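Local coordinates for protein acyl-coenzyme A oxidase 1 (Yarrowia lipolytica, PDB 5Y9D) that catalyses the FAD-dependent oxidation of acyl-CoA by oxygen to (2E)-enoyl-CoA and hydrogen peroxide in peroxisomal fatty acid beta-oxidation, at residues T185-D189 with S290-V294; S190-N196 with T273-R279; L362-Y367 with L598-W602; N533-T537 with Q560-C564; L601-E605 with I625-V629. All blocks are in the same frame, centred on the assembly; numbering follows the deposited sequence.

In the fold
From the N terminus, contact 1 opens first, on strand 183-187, and closes at the loop 290-294. Contact 2 is nested within the chain span that contact 1 closes and pairs strands 192-196 and 275-278 of the same mixed sheet; the two touch through Tyr-186 and Asp-191. The chain then enters the helical part. Contact 3 closes the long span from helix 355-391 to helix 589-606, about 58 Å from contact 1 between centres. Contact 4 is nested within this span and joins helices 519-544 and 558-581. Contact 5 begins on Leu-601 and Trp-602, where contact 3 ends, and adds helix 619-637. Contacts 3 to 5 thus tie together the C-terminal helices and the helix 355-391.

Contact 1 (T185-D189 with S290-V294); sequences TYDQD and SDTGV
A type I beta turn from Ser-290 to Gly-293 packs against Tyr-186 and Gln-188 at the end of strand 183-187. The strand belongs to the middle beta domain of the acyl-CoA dehydrogenase type; the turn lies in the loop before helix 306-334. Tyr-186 is buried. Its CG stands anti to the backbone N (chi1 179°), which sends the ring out to the turn. Tyr-186 CE2 lies 4.0 Å from Gly-293 CA. The carbonyl of Asp-291 comes to the ring edge, near its plane, with its O 3.3 Å from Tyr-186 OH. The hydroxyl is hydrogen-bonded to Asp-191 OD1, which ties strand 183-187 to the residue just before strand 192-196. Replacing Tyr-186 with an alanine would probably open a gap beside Gly-293 CA and leave Asp-191 without its hydroxyl partner. Gln-188 is exposed and reaches out with an extended chain beside Thr-292. Its NE2 is 3.0 Å from Thr-292 O, but the N-H points too far from the oxygen to count as a hydrogen bond. The turn also has bonds of its own. A weak one joins Gly-293 N to Ser-290 O. Gly-293 has a positive phi (107°), where a side chain would run into the carbonyl O of Thr-292. Ser-290 OG accepts from Val-294 N at 3.1 Å (157°) and pairs with Thr-292 OG1 at 3.0 Å.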
# COMPACT_ATOMS: atom_id res chain seq x y z
N THR A 185 22.86 -17.33 -30.45
CA THR A 185 23.37 -17.27 -31.80
C THR A 185 23.77 -18.66 -32.25
O THR A 185 24.48 -19.37 -31.54
CB THR A 185 24.49 -16.21 -31.98
OG1 THR A 185 25.46 -16.69 -32.91
CG2 THR A 185 25.19 -15.88 -30.70
N TYR A 186 23.28 -19.03 -33.44
CA TYR A 186 23.30 -20.40 -33.95
C TYR A 186 24.66 -20.75 -34.48
O TYR A 186 25.30 -19.94 -35.10
CB TYR A 186 22.27 -20.60 -35.07
CG TYR A 186 22.32 -22.02 -35.60
CD1 TYR A 186 21.98 -23.10 -34.79
CD2 TYR A 186 22.79 -22.29 -36.89
CE1 TYR A 186 22.05 -24.40 -35.26
CE2 TYR A 186 22.87 -23.59 -37.37
CZ TYR A 186 22.50 -24.64 -36.55
OH TYR A 186 22.58 -25.92 -37.00
N ASP A 187 25.10 -21.97 -34.21
CA ASP A 187 26.39 -22.43 -34.69
C ASP A 187 26.22 -23.74 -35.43
O ASP A 187 25.92 -24.77 -34.83
CB ASP A 187 27.39 -22.57 -33.52
CG ASP A 187 28.77 -23.01 -33.99
OD1 ASP A 187 28.94 -23.34 -35.18
OD2 ASP A 187 29.71 -23.04 -33.16
N GLN A 188 26.44 -23.69 -36.74
CA GLN A 188 26.18 -24.81 -37.63
C GLN A 188 27.23 -25.90 -37.51
O GLN A 188 26.89 -27.07 -37.48
CB GLN A 188 26.10 -24.30 -39.06
CG GLN A 188 25.60 -25.30 -40.09
CD GLN A 188 25.34 -24.62 -41.41
OE1 GLN A 188 25.81 -23.51 -41.66
NE2 GLN A 188 24.57 -25.27 -42.27
N ASP A 189 28.50 -25.51 -37.43
CA ASP A 189 29.60 -26.46 -37.24
C ASP A 189 29.25 -27.49 -36.18
O ASP A 189 29.49 -28.66 -36.40
CB ASP A 189 30.92 -25.75 -36.89
CG ASP A 189 31.57 -25.03 -38.11
OD1 ASP A 189 30.84 -24.43 -38.94
OD2 ASP A 189 32.82 -25.04 -38.25
N SER A 290 16.48 -25.08 -38.81
CA SER A 290 17.02 -26.33 -39.34
C SER A 290 18.49 -26.47 -38.97
O SER A 290 19.14 -25.49 -38.55
CB SER A 290 16.89 -26.34 -40.87
OG SER A 290 17.77 -25.39 -41.46
N ASP A 291 19.02 -27.67 -39.16
CA ASP A 291 20.46 -27.92 -38.97
C ASP A 291 21.37 -27.24 -40.02
O ASP A 291 22.59 -27.37 -39.96
CB ASP A 291 20.75 -29.43 -38.90
CG ASP A 291 20.31 -30.19 -40.16
OD1 ASP A 291 19.92 -29.54 -41.17
OD2 ASP A 291 20.36 -31.45 -40.15
N THR A 292 20.77 -26.53 -40.98
CA THR A 292 21.52 -25.73 -41.95
C THR A 292 21.42 -24.23 -41.63
O THR A 292 22.20 -23.43 -42.16
CB THR A 292 21.07 -25.96 -43.42
OG1 THR A 292 19.83 -25.28 -43.69
CG2 THR A 292 20.93 -27.46 -43.73
N GLY A 293 20.45 -23.87 -40.79
CA GLY A 293 20.36 -22.52 -40.25
C GLY A 293 19.25 -21.67 -40.82
O GLY A 293 19.24 -20.46 -40.62
N VAL A 294 18.30 -22.30 -41.50
CA VAL A 294 17.17 -21.56 -42.08
C VAL A 294 16.09 -21.55 -41.01
O VAL A 294 15.82 -22.58 -40.38
CB VAL A 294 16.68 -22.17 -43.43
CG1 VAL A 294 17.87 -22.39 -44.38
CG2 VAL A 294 15.90 -23.47 -43.24

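Contact 2 (S190-N196 with T273-R279); sequences SDQFIIN and TNVRIPR
Phe-193 and Ile-195 pair with Ile-277 and Val-275 along two antiparallel strands whose short axes come within 4.4 Å. These are the hydrogen-bonded pairs. Each exchanges two backbone bonds, and the straightest runs from Ile-195 N to Val-275 O at 2.9 Å (178°). All four side chains lie on one buried face of the sheet, and this is the tight part. Ile-277 CG1 sits between its own backbone N and carbonyl carbon (chi1 59°), which carries Ile-277 CD1 across to 4.0 Å from Ile-195 CG1. Phe-193 CB packs on Ile-277 CG1 at 3.8 Å. The ring of Phe-193 stands edge-to-face with Phe-235 of strand 228-238.

The other face is looser and more open to solvent. There Arg-276 runs extended beside Ile-194. Ile-194 CD1 lies over a face of the guanidinium, 3.5 Å from Arg-276 NH2. At the edge, Arg-276 NH1 donates to Gln-192 OE1 in the carbonyl plane of the amide, at 3.2 Å and nearly straight (166°). NH1 also forms a salt bridge with Asp-187, so it is bonded to both arms of the hairpin 183-196. At the far end Arg-279 NH2 meets the syn lone pair of Asp-191 OD2 at 3.0 Å, with carboxylate and guanidinium nearly coplanar. Asp-191 OD1 is taken by Tyr-186, and Arg-279 NE by the carbonyl of Val-289. Asp-191 and Gln-192 stand together opposite Asp-187, a G1 beta bulge at the turn end of the hairpin. Strand 192-196 thus lies between 183-187 and 275-278, antiparallel to both, in the mixed sheet of the middle beta domain.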
# COMPACT_ATOMS: atom_id res chain seq x y z
N SER A 190 28.65 -27.06 -35.07
CA SER A 190 28.32 -27.94 -33.92
C SER A 190 26.81 -28.28 -33.74
O SER A 190 26.47 -29.13 -32.91
CB SER A 190 28.88 -27.34 -32.61
OG SER A 190 28.44 -26.00 -32.40
N ASP A 191 25.94 -27.63 -34.52
CA ASP A 191 24.49 -27.72 -34.35
C ASP A 191 24.04 -27.35 -32.91
O ASP A 191 23.28 -28.07 -32.25
CB ASP A 191 23.95 -29.10 -34.78
CG ASP A 191 22.47 -29.04 -35.24
OD1 ASP A 191 21.99 -27.93 -35.56
OD2 ASP A 191 21.76 -30.07 -35.29
N GLN A 192 24.52 -26.17 -32.48
CA GLN A 192 24.28 -25.64 -31.14
C GLN A 192 23.84 -24.18 -31.16
O GLN A 192 24.08 -23.45 -32.14
CB GLN A 192 25.55 -25.76 -30.32
CG GLN A 192 25.94 -27.21 -30.14
CD GLN A 192 27.09 -27.42 -29.19
OE1 GLN A 192 28.05 -26.67 -29.19
NE2 GLN A 192 27.01 -28.48 -28.41
N PHE A 193 23.18 -23.76 -30.07
CA PHE A 193 23.07 -22.34 -29.77
C PHE A 193 24.10 -21.93 -28.71
O PHE A 193 24.39 -22.66 -27.75
CB PHE A 193 21.67 -21.95 -29.31
CG PHE A 193 20.62 -22.06 -30.40
CD1 PHE A 193 20.57 -21.14 -31.43
CD2 PHE A 193 19.70 -23.07 -30.38
CE1 PHE A 193 19.61 -21.23 -32.41
CE2 PHE A 193 18.74 -23.17 -31.37
CZ PHE A 193 18.69 -22.26 -32.39
N ILE A 194 24.64 -20.75 -28.93
CA ILE A 194 25.51 -20.08 -28.01
C ILE A 194 24.68 -19.00 -27.33
O ILE A 194 24.26 -18.02 -27.96
CB ILE A 194 26.71 -19.47 -28.76
CG1 ILE A 194 27.48 -20.56 -29.47
CG2 ILE A 194 27.65 -18.72 -27.82
CD1 ILE A 194 28.57 -20.01 -30.37
N ILE A 195 24.46 -19.21 -26.04
CA ILE A 195 23.70 -18.31 -25.21
C ILE A 195 24.65 -17.41 -24.48
O ILE A 195 25.46 -17.89 -23.68
CB ILE A 195 22.85 -19.07 -24.17
CG1 ILE A 195 21.86 -20.00 -24.85
CG2 ILE A 195 22.08 -18.11 -23.29
CD1 ILE A 195 20.90 -19.31 -25.79
N ASN A 196 24.50 -16.10 -24.71
CA ASN A 196 25.42 -15.12 -24.17
C ASN A 196 24.74 -13.86 -23.63
O ASN A 196 23.84 -13.28 -24.28
CB ASN A 196 26.49 -14.74 -25.19
CG ASN A 196 27.66 -13.98 -24.56
OD1 ASN A 196 28.44 -14.51 -23.73
ND2 ASN A 196 27.78 -12.71 -24.92
N THR A 273 27.88 -16.94 -20.24
CA THR A 273 29.07 -16.67 -21.05
C THR A 273 29.39 -17.86 -21.98
O THR A 273 29.96 -18.84 -21.52
CB THR A 273 30.34 -16.39 -20.21
OG1 THR A 273 30.18 -15.20 -19.44
CG2 THR A 273 31.52 -16.14 -21.12
N ASN A 274 29.06 -17.72 -23.27
CA ASN A 274 29.24 -18.77 -24.34
C ASN A 274 28.84 -20.13 -23.85
O ASN A 274 29.65 -21.06 -23.81
CB ASN A 274 30.66 -18.82 -24.94
CG ASN A 274 30.97 -17.61 -25.82
OD1 ASN A 274 31.19 -17.76 -27.02
ND2 ASN A 274 30.99 -16.39 -25.21
N VAL A 275 27.59 -20.20 -23.42
CA VAL A 275 27.00 -21.46 -23.01
C VAL A 275 26.35 -22.17 -24.19
O VAL A 275 25.49 -21.62 -24.87
CB VAL A 275 25.98 -21.26 -21.90
CG1 VAL A 275 25.25 -22.55 -21.61
CG2 VAL A 275 26.69 -20.77 -20.66
N ARG A 276 26.76 -23.42 -24.40
CA ARG A 276 26.38 -24.17 -25.57
C ARG A 276 25.25 -25.07 -25.20
O ARG A 276 25.33 -25.79 -24.20
CB ARG A 276 27.57 -24.94 -26.13
CG ARG A 276 28.68 -23.98 -26.55
CD ARG A 276 29.77 -24.65 -27.37
NE ARG A 276 30.54 -23.63 -28.12
CZ ARG A 276 30.40 -23.32 -29.41
NH1 ARG A 276 29.53 -23.96 -30.20
NH2 ARG A 276 31.15 -22.37 -29.94
N ILE A 277 24.18 -24.95 -25.97
CA ILE A 277 23.08 -25.89 -25.90
C ILE A 277 22.85 -26.52 -27.29
O ILE A 277 23.11 -25.90 -28.31
CB ILE A 277 21.78 -25.24 -25.35
CG1 ILE A 277 21.33 -24.08 -26.21
CG2 ILE A 277 21.98 -24.76 -23.91
CD1 ILE A 277 20.02 -23.48 -25.77
N PRO A 278 22.37 -27.75 -27.34
CA PRO A 278 21.99 -28.22 -28.67
C PRO A 278 20.86 -27.42 -29.27
O PRO A 278 20.13 -26.72 -28.57
CB PRO A 278 21.56 -29.68 -28.44
CG PRO A 278 21.41 -29.84 -26.96
CD PRO A 278 22.27 -28.80 -26.31
N ARG A 279 20.71 -27.54 -30.59
CA ARG A 279 19.70 -26.78 -31.35
C ARG A 279 18.28 -27.22 -30.98
O ARG A 279 17.35 -26.41 -30.98
CB ARG A 279 19.98 -26.96 -32.85
CG ARG A 279 18.91 -26.48 -33.83
CD ARG A 279 19.22 -27.00 -35.24
NE ARG A 279 18.04 -27.61 -35.81
CZ ARG A 279 17.87 -28.91 -36.03
NH1 ARG A 279 16.71 -29.32 -36.54
NH2 ARG A 279 18.82 -29.80 -35.77

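Contact 3 (L362-Y367 with L598-W602); sequences LPLLAY and LFALW
Pro-363 lies over one face of the indole of Trp-602, and the two side chains cross at about a right angle. Pro-363 CB is 3.4 Å from the centroid of the five-membered ring and only 9° off its normal, a close CH-pi contact. CG of the same proline reaches over the pyrrole side, toward CD1 and NE1. Trp-602 CG is anti to the backbone N (chi1 175°), and this turns the indole across the proline. The benzene end of the indole then meets Leu-364, whose CD2 is 3.8 Å from Trp-602 CH2.

These side chains belong to two helices of the all-helical part of the oxidase. Helix 355-391 belongs to the C-alpha1 domain and helix 589-606 to the C-terminal acyl-CoA oxidase domain. Their segments cross steeply, at -113°, with axes 8.8 Å apart. Pro-363 has no N-H to give, and neither its N nor that of Leu-364 bonds to the preceding turn, so the helix kinks here. The nearest backbones are those of Ala-366 and Phe-599, where a small side chain lets the helices approach: Ala-366 CB touches Phe-599 CB at 3.6 Å.

The ring planes of Tyr-367 and Phe-599 differ by little, but the rings are displaced so far that hardly any area is stacked. Tyr-367 CD1 meets Phe-599 CE1 at 3.9 Å. Arg-570 of helix 558-581 makes a cation-pi contact with the tyrosine and also touches Phe-599 and Trp-602. At the other end Leu-598 CD2 rests against the carbonyl O of Leu-362 at 3.8 Å.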
# COMPACT_ATOMS: atom_id res chain seq x y z
N LEU A 362 -18.04 -2.12 2.79
CA LEU A 362 -19.06 -2.92 2.11
C LEU A 362 -19.01 -2.80 0.58
O LEU A 362 -19.26 -3.77 -0.15
CB LEU A 362 -20.43 -2.55 2.66
CG LEU A 362 -20.59 -2.88 4.16
CD1 LEU A 362 -22.03 -2.68 4.62
CD2 LEU A 362 -20.13 -4.30 4.49
N PRO A 363 -18.64 -1.63 0.07
CA PRO A 363 -18.52 -1.61 -1.38
C PRO A 363 -17.36 -2.47 -1.85
O PRO A 363 -17.46 -3.16 -2.85
CB PRO A 363 -18.29 -0.14 -1.71
CG PRO A 363 -18.68 0.62 -0.45
CD PRO A 363 -18.43 -0.31 0.69
N LEU A 364 -16.27 -2.44 -1.10
CA LEU A 364 -15.17 -3.36 -1.31
C LEU A 364 -15.63 -4.82 -1.19
O LEU A 364 -15.24 -5.68 -2.01
CB LEU A 364 -13.99 -3.01 -0.37
CG LEU A 364 -13.52 -1.54 -0.37
CD1 LEU A 364 -12.43 -1.29 0.66
CD2 LEU A 364 -13.06 -1.06 -1.75
N LEU A 365 -16.53 -5.12 -0.24
CA LEU A 365 -17.15 -6.47 -0.22
C LEU A 365 -17.84 -6.83 -1.55
O LEU A 365 -17.73 -7.93 -2.05
CB LEU A 365 -18.13 -6.66 0.93
CG LEU A 365 -18.75 -8.07 1.00
CD1 LEU A 365 -17.69 -9.16 1.10
CD2 LEU A 365 -19.73 -8.19 2.16
N ALA A 366 -18.57 -5.89 -2.10
CA ALA A 366 -19.22 -6.10 -3.38
C ALA A 366 -18.19 -6.23 -4.51
O ALA A 366 -18.29 -7.15 -5.34
CB ALA A 366 -20.20 -5.00 -3.67
N TYR A 367 -17.18 -5.38 -4.50
CA TYR A 367 -16.08 -5.46 -5.48
C TYR A 367 -15.60 -6.89 -5.47
O TYR A 367 -15.58 -7.56 -6.50
CB TYR A 367 -14.90 -4.51 -5.10
CG TYR A 367 -13.92 -4.16 -6.20
CD1 TYR A 367 -13.86 -4.88 -7.39
CD2 TYR A 367 -13.04 -3.10 -6.06
CE1 TYR A 367 -12.97 -4.55 -8.40
CE2 TYR A 367 -12.15 -2.75 -7.06
CZ TYR A 367 -12.12 -3.50 -8.23
OH TYR A 367 -11.25 -3.22 -9.26
N LEU A 598 -24.89 -1.85 -5.19
CA LEU A 598 -23.94 -1.14 -4.37
C LEU A 598 -22.62 -0.97 -5.13
O LEU A 598 -22.08 0.12 -5.23
CB LEU A 598 -23.73 -1.90 -3.07
CG LEU A 598 -22.62 -1.36 -2.16
CD1 LEU A 598 -22.83 0.11 -1.87
CD2 LEU A 598 -22.62 -2.16 -0.88
N PHE A 599 -22.09 -2.07 -5.65
CA PHE A 599 -20.86 -2.05 -6.46
C PHE A 599 -21.00 -1.06 -7.63
O PHE A 599 -20.19 -0.17 -7.80
CB PHE A 599 -20.59 -3.49 -6.97
CG PHE A 599 -19.42 -3.62 -7.89
CD1 PHE A 599 -18.23 -3.01 -7.62
CD2 PHE A 599 -19.52 -4.42 -9.02
CE1 PHE A 599 -17.17 -3.11 -8.47
CE2 PHE A 599 -18.45 -4.57 -9.87
CZ PHE A 599 -17.27 -3.90 -9.59
N ALA A 600 -22.06 -1.23 -8.41
CA ALA A 600 -22.35 -0.33 -9.53
C ALA A 600 -22.43 1.14 -9.12
O ALA A 600 -21.67 1.95 -9.66
CB ALA A 600 -23.64 -0.75 -10.21
N LEU A 601 -23.31 1.47 -8.18
CA LEU A 601 -23.49 2.88 -7.77
C LEU A 601 -22.28 3.45 -7.09
O LEU A 601 -21.90 4.61 -7.32
CB LEU A 601 -24.69 3.05 -6.83
CG LEU A 601 -26.05 2.92 -7.53
CD1 LEU A 601 -27.17 2.78 -6.52
CD2 LEU A 601 -26.32 4.10 -8.43
N TRP A 602 -21.67 2.67 -6.22
CA TRP A 602 -20.41 3.07 -5.64
C TRP A 602 -19.39 3.38 -6.74
O TRP A 602 -18.61 4.31 -6.57
CB TRP A 602 -19.87 1.99 -4.71
CG TRP A 602 -18.51 2.26 -4.15
CD1 TRP A 602 -18.18 3.16 -3.16
CD2 TRP A 602 -17.29 1.61 -4.51
NE1 TRP A 602 -16.84 3.10 -2.90
CE2 TRP A 602 -16.26 2.16 -3.71
CE3 TRP A 602 -16.97 0.59 -5.44
CZ2 TRP A 602 -14.94 1.74 -3.80
CZ3 TRP A 602 -15.65 0.17 -5.53
CH2 TRP A 602 -14.65 0.73 -4.72

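Contact 4 (N533-T537 with Q560-C564); sequences NILRT and QRFQC
Cys-564 SG and Thr-537 OG1 each stand anti to their own carbonyl carbon (chi1 -61° and -62°), which brings both atoms to the interface of the two helices. Cys-564 SG lies 3.4 Å from Thr-537 OG1. The thiol is buried there, and Cys-564 SG is also 3.7 Å from the carbonyl O of Asn-533, one turn back on the facing helix. Cys-564 CB packs on Ile-534 CG1 at 4.1 Å.

The threonine hydroxyl is turned by the same torsion onto its own helix. Thr-537 OG1 donates to Asn-533 O at 2.9 Å. Thr-537 N gives the usual helix bond to the same oxygen. The two donors reach it from opposite faces of the carbonyl plane, so Asn-533 O is gripped twice. This ties the rotation of the Thr-537 side chain to the backbone and sets OG1 against the sulfur. OG1 and CG2 of Thr-537 both rest on Gln-560 CB, with OG1 at 3.6 Å. Further out, the less ordered Arg-536 crosses the Gln-560 chain at about a right angle, with the edge of its guanidinium at Gln-560 CG.

This is an antiparallel helix pair of the C-terminal acyl-CoA oxidase domain. The segment axes run at 157° and pass 9.5 Å apart. The nearest backbones are at Ile-534 and Cys-564. Helix 467-486 packs on both helices, through Val-479 on Thr-537 and Leu-472 and Arg-476 on Arg-561. The loop residues Tyr-497 and Val-498 pack on Ile-534. Phe-562 of helix 558-581 packs on Tyr-356 of the second subunit, so this helix pair also lies at the dimer interface.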
# COMPACT_ATOMS: atom_id res chain seq x y z
N ASN A 533 -15.81 6.95 -24.45
CA ASN A 533 -14.34 7.07 -24.31
C ASN A 533 -13.59 6.28 -25.37
O ASN A 533 -12.64 6.80 -25.96
CB ASN A 533 -13.86 6.64 -22.94
CG ASN A 533 -14.11 7.69 -21.88
OD1 ASN A 533 -15.26 7.97 -21.51
ND2 ASN A 533 -13.03 8.29 -21.38
N ILE A 534 -14.01 5.05 -25.63
CA ILE A 534 -13.31 4.25 -26.63
C ILE A 534 -13.46 4.88 -28.00
O ILE A 534 -12.47 4.97 -28.73
CB ILE A 534 -13.84 2.82 -26.73
CG1 ILE A 534 -13.50 2.03 -25.49
CG2 ILE A 534 -13.24 2.11 -27.95
CD1 ILE A 534 -14.50 0.95 -25.17
N LEU A 535 -14.70 5.27 -28.34
CA LEU A 535 -15.00 5.83 -29.67
C LEU A 535 -14.30 7.16 -29.89
O LEU A 535 -13.84 7.43 -30.98
CB LEU A 535 -16.52 5.94 -29.94
CG LEU A 535 -17.23 4.60 -30.27
CD1 LEU A 535 -18.73 4.70 -30.55
CD2 LEU A 535 -16.59 3.89 -31.43
N ARG A 536 -14.18 7.96 -28.83
CA ARG A 536 -13.41 9.20 -28.90
C ARG A 536 -11.91 8.90 -29.13
O ARG A 536 -11.26 9.52 -29.98
CB ARG A 536 -13.59 10.04 -27.62
CG ARG A 536 -13.08 11.46 -27.75
CD ARG A 536 -12.79 12.14 -26.42
NE ARG A 536 -11.54 11.67 -25.79
CZ ARG A 536 -10.89 12.30 -24.81
NH1 ARG A 536 -11.33 13.46 -24.32
NH2 ARG A 536 -9.78 11.77 -24.31
N THR A 537 -11.38 7.96 -28.35
CA THR A 537 -9.98 7.60 -28.42
C THR A 537 -9.71 7.04 -29.79
O THR A 537 -8.73 7.40 -30.42
CB THR A 537 -9.57 6.57 -27.35
OG1 THR A 537 -9.78 7.13 -26.04
CG2 THR A 537 -8.09 6.20 -27.50
N GLN A 560 -5.19 8.16 -22.62
CA GLN A 560 -6.49 7.76 -23.13
C GLN A 560 -6.70 6.26 -23.10
O GLN A 560 -7.78 5.80 -22.80
CB GLN A 560 -6.69 8.30 -24.55
CG GLN A 560 -6.98 9.78 -24.63
CD GLN A 560 -5.72 10.63 -24.59
OE1 GLN A 560 -4.62 10.12 -24.57
NE2 GLN A 560 -5.90 11.93 -24.58
N ARG A 561 -5.67 5.50 -23.42
CA ARG A 561 -5.75 4.06 -23.40
C ARG A 561 -6.00 3.53 -22.00
O ARG A 561 -6.76 2.60 -21.82
CB ARG A 561 -4.49 3.43 -23.99
CG ARG A 561 -4.49 3.37 -25.51
CD ARG A 561 -3.29 2.63 -26.04
NE ARG A 561 -2.04 3.27 -25.66
CZ ARG A 561 -0.86 2.69 -25.71
NH1 ARG A 561 -0.74 1.44 -26.11
NH2 ARG A 561 0.22 3.36 -25.35
N PHE A 562 -5.36 4.13 -21.01
CA PHE A 562 -5.60 3.80 -19.61
C PHE A 562 -7.06 4.02 -19.25
O PHE A 562 -7.72 3.11 -18.77
CB PHE A 562 -4.71 4.62 -18.65
CG PHE A 562 -5.01 4.37 -17.19
CD1 PHE A 562 -4.43 3.29 -16.52
CD2 PHE A 562 -5.87 5.19 -16.49
CE1 PHE A 562 -4.71 3.05 -15.17
CE2 PHE A 562 -6.16 4.95 -15.15
CZ PHE A 562 -5.58 3.89 -14.49
N GLN A 563 -7.57 5.22 -19.50
CA GLN A 563 -8.97 5.51 -19.21
C GLN A 563 -9.91 4.45 -19.75
O GLN A 563 -10.83 4.01 -19.04
CB GLN A 563 -9.36 6.87 -19.74
CG GLN A 563 -9.10 7.98 -18.74
CD GLN A 563 -10.17 8.01 -17.66
OE1 GLN A 563 -10.31 7.05 -16.87
NE2 GLN A 563 -10.95 9.08 -17.63
N CYS A 564 -9.66 3.99 -20.97
CA CYS A 564 -10.58 3.08 -21.61
C CYS A 564 -10.54 1.70 -20.98
O CYS A 564 -11.57 1.07 -20.76
CB CYS A 564 -10.29 3.02 -23.11
SG CYS A 564 -10.48 4.64 -23.90

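Contact 5 (L601-E605 with I625-V629); sequences LWSIE and INSLV
The amide N of Asn-626 meets the carboxylate of Glu-605 from above the carboxylate plane, whereas Glu-605 OE2 lies near the plane of the amide. Asn-626 ND2 donates to Glu-605 OE2 at 2.9 Å (149°), and the two flat groups are clearly tilted against each other. The donor sits 46° out of the carboxylate plane. OE2 also forms a salt bridge with Arg-359 of helix 355-391, so this oxygen has two polar partners. The side chains of Val-629 and Glu-605 approach head-on from their two helices, with Val-629 CG2 3.5 Å from Glu-605 OE2. An alanine at Glu-605 would probably leave Arg-359 without its ion-pair mate and set the Asn-626 amide free to turn.

The contact joins helices 589-606 and 619-637 of the C-terminal helical region. Their segments cross at -135° and pass 9.6 Å apart. Leu-601 supplies the apolar part: its two methyls meet two different neighbours and its CB a third. Leu-601 CD1 meets Leu-628 CB at 3.9 Å, and Leu-601 CD2 meets Ile-625 CG2 at 4.1 Å. Leu-601 CB packs on Val-629 CG2. Ile-625 and Leu-628 also touch Leu-516 of helix 513-516. Asn-626 packs on Gln-560 of the second subunit.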
# COMPACT_ATOMS: atom_id res chain seq x y z
N LEU A 601 -23.31 1.47 -8.18
CA LEU A 601 -23.49 2.88 -7.77
C LEU A 601 -22.28 3.45 -7.09
O LEU A 601 -21.90 4.61 -7.32
CB LEU A 601 -24.69 3.05 -6.83
CG LEU A 601 -26.05 2.92 -7.53
CD1 LEU A 601 -27.17 2.78 -6.52
CD2 LEU A 601 -26.32 4.10 -8.43
N TRP A 602 -21.67 2.67 -6.22
CA TRP A 602 -20.41 3.07 -5.64
C TRP A 602 -19.39 3.38 -6.74
O TRP A 602 -18.61 4.31 -6.57
CB TRP A 602 -19.87 1.99 -4.71
CG TRP A 602 -18.51 2.26 -4.15
CD1 TRP A 602 -18.18 3.16 -3.16
CD2 TRP A 602 -17.29 1.61 -4.51
NE1 TRP A 602 -16.84 3.10 -2.90
CE2 TRP A 602 -16.26 2.16 -3.71
CE3 TRP A 602 -16.97 0.59 -5.44
CZ2 TRP A 602 -14.94 1.74 -3.80
CZ3 TRP A 602 -15.65 0.17 -5.53
CH2 TRP A 602 -14.65 0.73 -4.72
N SER A 603 -19.39 2.61 -7.83
CA SER A 603 -18.41 2.84 -8.91
C SER A 603 -18.70 4.15 -9.62
O SER A 603 -17.78 4.87 -9.99
CB SER A 603 -18.40 1.71 -9.93
OG SER A 603 -18.05 0.49 -9.34
N ILE A 604 -19.98 4.48 -9.79
CA ILE A 604 -20.32 5.83 -10.26
C ILE A 604 -19.62 6.83 -9.34
O ILE A 604 -19.01 7.79 -9.79
CB ILE A 604 -21.82 6.16 -10.22
CG1 ILE A 604 -22.68 5.14 -10.97
CG2 ILE A 604 -22.08 7.56 -10.76
CD1 ILE A 604 -22.38 5.01 -12.44
N GLU A 605 -19.71 6.59 -8.04
CA GLU A 605 -19.18 7.50 -7.03
C GLU A 605 -17.68 7.80 -7.06
O GLU A 605 -17.26 8.82 -6.52
CB GLU A 605 -19.49 6.96 -5.63
CG GLU A 605 -20.57 7.71 -4.89
CD GLU A 605 -20.70 7.23 -3.46
OE1 GLU A 605 -19.80 6.52 -2.95
OE2 GLU A 605 -21.72 7.58 -2.84
N ILE A 625 -27.28 9.69 -5.64
CA ILE A 625 -26.42 8.49 -5.68
C ILE A 625 -25.85 8.23 -4.31
O ILE A 625 -25.89 7.11 -3.84
CB ILE A 625 -25.21 8.61 -6.65
CG1 ILE A 625 -25.62 8.97 -8.08
CG2 ILE A 625 -24.42 7.30 -6.68
CD1 ILE A 625 -26.86 8.25 -8.55
N ASN A 626 -25.33 9.28 -3.68
CA ASN A 626 -24.79 9.21 -2.33
C ASN A 626 -25.75 8.60 -1.31
O ASN A 626 -25.34 7.77 -0.52
CB ASN A 626 -24.36 10.60 -1.85
CG ASN A 626 -23.24 11.19 -2.69
OD1 ASN A 626 -23.33 12.34 -3.12
ND2 ASN A 626 -22.19 10.39 -2.95
N SER A 627 -27.02 9.02 -1.33
CA SER A 627 -28.05 8.49 -0.44
C SER A 627 -28.32 7.00 -0.68
O SER A 627 -28.47 6.23 0.28
CB SER A 627 -29.39 9.23 -0.63
OG SER A 627 -29.42 10.43 0.11
N LEU A 628 -28.44 6.63 -1.96
CA LEU A 628 -28.64 5.23 -2.33
C LEU A 628 -27.50 4.31 -1.84
O LEU A 628 -27.75 3.23 -1.33
CB LEU A 628 -28.84 5.10 -3.85
CG LEU A 628 -30.12 5.70 -4.46
CD1 LEU A 628 -30.26 5.29 -5.92
CD2 LEU A 628 -31.38 5.30 -3.70
N VAL A 629 -26.26 4.75 -1.99
CA VAL A 629 -25.11 4.02 -1.46
C VAL A 629 -25.28 3.79 0.04
O VAL A 629 -25.18 2.65 0.51
CB VAL A 629 -23.79 4.77 -1.78
CG1 VAL A 629 -22.66 4.35 -0.85
CG2 VAL A 629 -23.42 4.57 -3.24